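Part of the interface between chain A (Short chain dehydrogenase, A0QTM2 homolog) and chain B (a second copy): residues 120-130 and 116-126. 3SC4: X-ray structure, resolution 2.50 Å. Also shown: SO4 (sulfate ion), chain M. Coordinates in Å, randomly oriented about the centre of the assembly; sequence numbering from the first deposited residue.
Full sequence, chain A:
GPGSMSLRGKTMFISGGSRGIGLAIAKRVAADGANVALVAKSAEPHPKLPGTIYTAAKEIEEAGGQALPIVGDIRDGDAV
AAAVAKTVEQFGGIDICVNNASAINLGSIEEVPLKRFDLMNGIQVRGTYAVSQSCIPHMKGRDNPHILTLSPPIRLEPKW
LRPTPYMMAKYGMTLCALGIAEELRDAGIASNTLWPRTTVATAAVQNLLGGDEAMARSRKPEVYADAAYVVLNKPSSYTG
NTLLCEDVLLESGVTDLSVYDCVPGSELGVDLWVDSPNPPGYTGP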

# COMPACT_ATOMS: atom_id res chain seq x y z
N MET A 120 -0.73 9.60 7.11
CA MET A 120 -1.68 8.92 6.21
C MET A 120 -1.46 7.39 6.22
O MET A 120 -2.40 6.62 6.26
N ASN A 121 -0.20 6.97 6.18
CA ASN A 121 0.14 5.56 6.19
C ASN A 121 -0.30 4.94 7.51
O ASN A 121 -1.00 3.91 7.53
N GLY A 122 0.06 5.63 8.60
CA GLY A 122 -0.21 5.18 9.96
C GLY A 122 -1.69 4.98 10.22
O GLY A 122 -2.10 3.94 10.70
N ILE A 123 -2.49 5.98 9.89
CA ILE A 123 -3.89 5.95 10.25
C ILE A 123 -4.62 5.00 9.36
O ILE A 123 -5.49 4.26 9.82
N GLN A 124 -4.26 5.00 8.09
CA GLN A 124 -5.09 4.34 7.12
C GLN A 124 -4.67 2.93 6.79
O GLN A 124 -5.51 2.06 6.75
N VAL A 125 -3.38 2.72 6.54
CA VAL A 125 -2.88 1.43 6.08
C VAL A 125 -2.58 0.61 7.32
O VAL A 125 -3.21 -0.40 7.58
N ARG A 126 -1.65 1.10 8.12
CA ARG A 126 -1.35 0.47 9.38
C ARG A 126 -2.58 0.40 10.32
O ARG A 126 -2.82 -0.63 10.99
N GLY A 127 -3.37 1.46 10.35
CA GLY A 127 -4.54 1.50 11.21
C GLY A 127 -5.58 0.47 10.84
O GLY A 127 -6.12 -0.24 11.70
N THR A 128 -5.89 0.37 9.56
CA THR A 128 -6.88 -0.58 9.09
C THR A 128 -6.40 -1.99 9.38
O THR A 128 -7.19 -2.87 9.77
N TYR A 129 -5.11 -2.21 9.21
CA TYR A 129 -4.53 -3.47 9.58
C TYR A 129 -4.70 -3.78 11.07
O TYR A 129 -5.21 -4.85 11.43
N ALA A 130 -4.28 -2.84 11.93
CA ALA A 130 -4.36 -3.04 13.39
C ALA A 130 -5.79 -3.25 13.91
O ALA A 130 -6.06 -4.13 14.71
N ARG B 116 5.91 -6.82 13.34
CA ARG B 116 6.44 -7.39 12.12
C ARG B 116 5.90 -6.65 10.90
O ARG B 116 6.63 -6.39 9.96
N PHE B 117 4.61 -6.33 10.93
CA PHE B 117 3.98 -5.54 9.88
C PHE B 117 4.75 -4.24 9.67
O PHE B 117 5.05 -3.90 8.54
N ASP B 118 5.05 -3.54 10.76
CA ASP B 118 5.75 -2.25 10.69
C ASP B 118 7.14 -2.38 10.10
O ASP B 118 7.63 -1.50 9.41
N LEU B 119 7.78 -3.49 10.33
CA LEU B 119 9.07 -3.65 9.76
C LEU B 119 8.94 -3.77 8.24
O LEU B 119 9.72 -3.17 7.47
N MET B 120 7.92 -4.49 7.78
CA MET B 120 7.69 -4.64 6.34
C MET B 120 7.23 -3.32 5.66
O MET B 120 7.73 -2.94 4.61
N ASN B 121 6.22 -2.69 6.24
CA ASN B 121 5.68 -1.44 5.76
C ASN B 121 6.80 -0.40 5.85
O ASN B 121 7.06 0.35 4.89
N GLY B 122 7.53 -0.41 6.97
CA GLY B 122 8.58 0.59 7.20
C GLY B 122 9.66 0.57 6.15
O GLY B 122 9.98 1.59 5.55
N ILE B 123 10.22 -0.60 5.93
CA ILE B 123 11.35 -0.69 5.04
C ILE B 123 10.91 -0.55 3.58
O ILE B 123 11.60 0.08 2.79
N GLN B 124 9.77 -1.12 3.22
CA GLN B 124 9.41 -1.23 1.81
C GLN B 124 8.52 -0.11 1.27
O GLN B 124 8.78 0.42 0.18
N VAL B 125 7.45 0.22 1.99
CA VAL B 125 6.51 1.21 1.50
C VAL B 125 7.03 2.56 1.91
O VAL B 125 7.31 3.39 1.08
N ARG B 126 7.20 2.76 3.20
CA ARG B 126 7.75 4.00 3.71
C ARG B 126 9.18 4.21 3.21
O ARG B 126 9.54 5.30 2.75

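The two stretches are helical throughout and run roughly antiparallel, their N-to-C directions 145° apart and their axes no closer than 11.3 Å. That spacing leaves room for large side chains between them, and together the stretches bury 385 Å².

Along chain B the walk begins at the margin. Arg B116 starts sideways, and its side chain (t, p, p) leads away from chain A. Its guanidinium instead meets a sulfate ion, probably from the crystallisation liquor: NE donates a hydrogen bond to SO4 O1 at 2.6 Å, a natural match of positive group and anion.

Phe B117 points toward chain A and has the largest area covered by the other stretch, 99 Å². With chi1 at t and chi2 at 95°, its ring stacks face to face on that of Tyr A129, also t, with centroids 4.2 Å apart and planes inclined by 27°; Phe B117 CE1 lies 3.5 Å from Tyr A129 CD1. The same ring presents its edge to Val A125, with Phe B117 CZ 4.3 Å from Val A125 CG1, and packs against Arg A126, where Phe B117 CE2 is 3.9 Å from Arg A126 CG. A flat, apolar ring suits this place because it can use both face and edge. Tyr A129 adds a hydroxyl that finds its hydrogen bond elsewhere in the structure.

Asp B118 leaves its backbone sideways, but the m rotamer brings its carboxylate nearer to Arg A126, whose extended t, t, t chain also starts sideways. The two meet in a salt bridge with paired hydrogen bonds: Arg A126 NE to Asp B118 OD1 at 2.6 Å, and Arg A126 NH2 to Asp B118 OD2 at 2.7 Å. Two oxygens facing two nitrogens near the guanidinium plane make this a bidentate contact, well suited to a partly exposed site.

Leu B119 is out of reach. Met B120 (m, t) starts sideways; its end comes nearer to chain A but makes no contact. At Asn B121 the chain turns inward again: this residue and Asn A121, both t and both pointing toward the opposite helix, bring their buried amides together. Their modelled orientations are doubtful, so individual atoms there carry little weight.

Gly B122 has no side chain to offer, and Ile B123 faces elsewhere. Gln B124 (m, t) serves its own helix, NE2 donating to Met B120 O at 3.2 Å. Val B125, t and pointing toward chain A, supplies a compact apolar flank beside Asn A121. Arg B126, t, t, t like Arg A126, leaves sideways and makes no close contact with chain A; its guanidinium is hydrogen-bonded elsewhere in the structure.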

# COMPACT_ATOMS: atom_id res chain seq x y z
CB MET A 120 -1.58 9.47 4.80
CG MET A 120 -1.86 10.99 4.70
SD MET A 120 -1.98 11.53 2.97
CE MET A 120 -0.23 11.78 2.76
CB ASN A 121 1.65 5.38 5.95
CG ASN A 121 2.07 3.93 5.90
OD1 ASN A 121 1.85 3.25 4.91
ND2 ASN A 121 2.66 3.44 6.98
CB ILE A 123 -4.55 7.33 10.14
CG1 ILE A 123 -4.02 8.26 11.24
CG2 ILE A 123 -6.05 7.21 10.27
CD1 ILE A 123 -4.50 9.68 11.11
CB GLN A 124 -5.24 5.20 5.86
CG GLN A 124 -6.18 6.37 6.13
CD GLN A 124 -6.16 7.46 5.09
OE1 GLN A 124 -7.23 7.88 4.58
NE2 GLN A 124 -4.96 7.98 4.80
CB VAL A 125 -1.63 1.60 5.23
CG1 VAL A 125 -1.11 0.26 4.79
CG2 VAL A 125 -1.95 2.53 4.06
CB ARG A 126 -0.21 1.22 10.03
CG ARG A 126 0.38 0.51 11.21
CD ARG A 126 1.48 1.37 11.78
NE ARG A 126 2.14 0.76 12.92
CZ ARG A 126 1.77 0.88 14.18
NH1 ARG A 126 0.69 1.60 14.52
NH2 ARG A 126 2.49 0.29 15.13
CB THR A 128 -7.11 -0.42 7.61
OG1 THR A 128 -7.72 0.85 7.39
CG2 THR A 128 -7.98 -1.56 7.05
CB TYR A 129 -3.06 -3.50 9.22
CG TYR A 129 -2.41 -4.86 9.45
CD1 TYR A 129 -2.38 -5.79 8.45
CD2 TYR A 129 -1.77 -5.16 10.64
CE1 TYR A 129 -1.79 -6.98 8.62
CE2 TYR A 129 -1.17 -6.37 10.82
CZ TYR A 129 -1.19 -7.29 9.80
OH TYR A 129 -0.59 -8.52 9.94
CB ALA A 130 -3.71 -1.88 14.11
CB ARG B 116 6.07 -8.86 12.04
CG ARG B 116 6.48 -9.54 10.75
CD ARG B 116 7.99 -9.55 10.54
NE ARG B 116 8.72 -10.21 11.63
CZ ARG B 116 9.99 -10.56 11.55
NH1 ARG B 116 10.56 -11.16 12.58
NH2 ARG B 116 10.71 -10.31 10.45
CB PHE B 117 2.52 -5.22 10.23
CG PHE B 117 1.85 -4.32 9.26
CD1 PHE B 117 1.10 -4.85 8.23
CD2 PHE B 117 1.98 -2.94 9.36
CE1 PHE B 117 0.48 -4.03 7.32
CE2 PHE B 117 1.37 -2.11 8.46
CZ PHE B 117 0.62 -2.65 7.42
CB ASP B 118 5.88 -1.60 12.06
CG ASP B 118 4.58 -1.15 12.61
OD1 ASP B 118 3.61 -1.04 11.83
OD2 ASP B 118 4.51 -0.92 13.82
CB LEU B 119 9.76 -4.80 10.46
CG LEU B 119 11.11 -5.21 9.95
CD1 LEU B 119 11.87 -5.97 11.05
CD2 LEU B 119 10.82 -6.06 8.74
CB MET B 120 6.65 -5.75 6.08
CG MET B 120 7.12 -7.15 6.44
SD MET B 120 6.13 -8.51 5.78
CE MET B 120 5.14 -8.73 7.22
CB ASN B 121 4.47 -1.07 6.61
CG ASN B 121 3.79 0.25 6.19
OD1 ASN B 121 3.04 0.31 5.20
ND2 ASN B 121 3.97 1.27 7.02
CB ILE B 123 12.10 -2.02 5.24
CG1 ILE B 123 12.78 -2.02 6.62
CG2 ILE B 123 13.12 -2.18 4.18
CD1 ILE B 123 13.43 -3.36 7.02
CB GLN B 124 8.80 -2.62 1.51
CG GLN B 124 9.88 -3.68 1.42
CD GLN B 124 9.43 -5.13 1.64
OE1 GLN B 124 9.98 -6.05 1.02
NE2 GLN B 124 8.48 -5.34 2.56
CB VAL B 125 5.12 1.01 2.07
CG1 VAL B 125 4.17 2.01 1.46
CG2 VAL B 125 4.66 -0.44 1.84
CB ARG B 126 7.70 4.00 5.23
CG ARG B 126 8.01 5.35 5.84
CD ARG B 126 7.84 5.33 7.35
NE ARG B 126 8.16 6.60 8.01
CZ ARG B 126 9.35 6.92 8.52
NH1 ARG B 126 10.38 6.09 8.40
NH2 ARG B 126 9.52 8.09 9.15
S SO4 M . 7.29 -12.44 14.13
O1 SO4 M . 7.05 -11.37 13.19
O2 SO4 M . 6.00 -12.92 14.67
O3 SO4 M . 8.13 -11.90 15.19
O4 SO4 M . 8.01 -13.51 13.39